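Local coordinates for uncharacterized protein (Paraburkholderia phytofirmans, PDB 5T11) that is a periplasmic lipoprotein that assembles into a dodecamer and probably guides Pel polysaccharide export across the outer membrane, as its Pseudomonas relative does, at residues I42-N45 with T46-G50. The protein carries 1 engineered substitution. Sequence-based numbering, arbitrary orientation.
Sequences IAAN and TLRAG
Thr-46 folds its hydroxyl back onto the preceding helical turn, where Ile-42 O accepts two hydrogen bonds: one from Thr-46 N at 2.9 Å and one from Thr-46 OG1 at 2.8 Å. The hydroxyl can reach it because chi1 of -59° sets OG1 beside the backbone N and trans to the carbonyl carbon. OG1 arrives from above the carbonyl plane, 44° out of it, whereas the amide lies much nearer that plane. This doubly used carbonyl illustrates how a threonine within a helix can satisfy its own polar group. The helical series, each N-H bonding the carbonyl four residues back, continues with Leu-47 N on Ala-43 O, 3.0 Å and almost straight, then Arg-48 N on Ala-44 O and Ala-49 N on Asn-45 O. All belong to the last turns of helix 35-49, the connection of a beta-alpha-beta unit between strands 21-28 and 55-57. On the face turned to the sheet, Ala-43 and Leu-47 pack on Leu-92, while Ala-44 meets Val-55 and Ile-57. Among the polar side chains, Asn-45 OD1 sits 2.8 Å from Arg-48 NH1, at the guanidinium edge, with amide and guanidinium planes 73° apart. Their other ends diverge: Arg-48 NH2 is hydrogen-bonded to Val-55 O, tying the helix to the next strand, and Asn-45 ND2 is hydrogen-bonded to Thr-130 OG1 of the second subunit.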
loop_
_atom_site.group_PDB
_atom_site.type_symbol
_atom_site.label_atom_id
_atom_site.label_comp_id
_atom_site.label_asym_id
_atom_site.label_seq_id
_atom_site.Cartn_x
_atom_site.Cartn_y
_atom_site.Cartn_z
ATOM N N ILE B 42 3.140 -38.551 -1.424
ATOM C CA ILE B 42 3.766 -39.045 -0.202
ATOM C C ILE B 42 3.089 -40.336 0.238
ATOM O O ILE B 42 3.760 -41.310 0.607
ATOM C CB ILE B 42 3.728 -37.969 0.904
ATOM C CG1 ILE B 42 4.593 -36.775 0.521
ATOM C CG2 ILE B 42 4.223 -38.559 2.243
ATOM C CD1 ILE B 42 4.250 -35.469 1.313
ATOM N N ALA B 43 1.753 -40.387 0.154
ATOM C CA ALA B 43 1.036 -41.567 0.632
ATOM C C ALA B 43 1.355 -42.783 -0.222
ATOM O O ALA B 43 1.554 -43.886 0.309
ATOM C CB ALA B 43 -0.475 -41.318 0.655
ATOM N N ALA B 44 1.416 -42.599 -1.549
ATOM C CA ALA B 44 1.755 -43.708 -2.435
ATOM C C ALA B 44 3.122 -44.286 -2.089
ATOM O O ALA B 44 3.277 -45.513 -1.974
ATOM C CB ALA B 44 1.715 -43.259 -3.898
ATOM N N ASN B 45 4.127 -43.419 -1.911
ATOM C CA ASN B 45 5.461 -43.912 -1.578
ATOM C C ASN B 45 5.481 -44.577 -0.201
ATOM O O ASN B 45 6.182 -45.576 -0.005
ATOM C CB ASN B 45 6.489 -42.784 -1.656
ATOM C CG ASN B 45 7.095 -42.635 -3.057
ATOM O OD1 ASN B 45 6.568 -43.170 -4.042
ATOM N ND2 ASN B 45 8.216 -41.915 -3.148
ATOM N N THR B 46 4.701 -44.058 0.749
ATOM C CA THR B 46 4.660 -44.647 2.085
ATOM C C THR B 46 4.108 -46.069 2.042
ATOM O O THR B 46 4.721 -47.004 2.575
ATOM C CB THR B 46 3.819 -43.764 3.020
ATOM O OG1 THR B 46 4.383 -42.444 3.088
ATOM C CG2 THR B 46 3.763 -44.358 4.430
ATOM N N LEU B 47 2.955 -46.254 1.389
ATOM C CA LEU B 47 2.405 -47.593 1.190
ATOM C C LEU B 47 3.421 -48.524 0.543
ATOM O O LEU B 47 3.493 -49.712 0.887
ATOM C CB LEU B 47 1.148 -47.531 0.324
ATOM C CG LEU B 47 -0.114 -46.890 0.897
ATOM C CD1 LEU B 47 -1.216 -46.921 -0.168
ATOM C CD2 LEU B 47 -0.564 -47.590 2.182
ATOM N N ARG B 48 4.204 -48.007 -0.412
ATOM C CA ARG B 48 5.241 -48.822 -1.042
ATOM C C ARG B 48 6.379 -49.109 -0.075
ATOM O O ARG B 48 6.884 -50.236 -0.024
ATOM C CB ARG B 48 5.795 -48.131 -2.286
ATOM C CG ARG B 48 4.918 -48.222 -3.499
ATOM C CD ARG B 48 5.669 -47.675 -4.705
ATOM N NE ARG B 48 4.754 -47.294 -5.768
ATOM C CZ ARG B 48 4.445 -46.045 -6.075
ATOM N NH1 ARG B 48 5.004 -45.041 -5.411
ATOM N NH2 ARG B 48 3.592 -45.808 -7.067
ATOM N N ALA B 49 6.811 -48.090 0.674
ATOM C CA ALA B 49 7.809 -48.300 1.715
ATOM C C ALA B 49 7.355 -49.361 2.709
ATOM O O ALA B 49 8.183 -50.105 3.240
ATOM C CB ALA B 49 8.100 -46.983 2.437
ATOM N N GLY B 50 6.048 -49.464 2.945
ATOM C CA GLY B 50 5.452 -50.423 3.845
ATOM C C GLY B 50 5.326 -51.835 3.322
ATOM O O GLY B 50 4.793 -52.693 4.028
#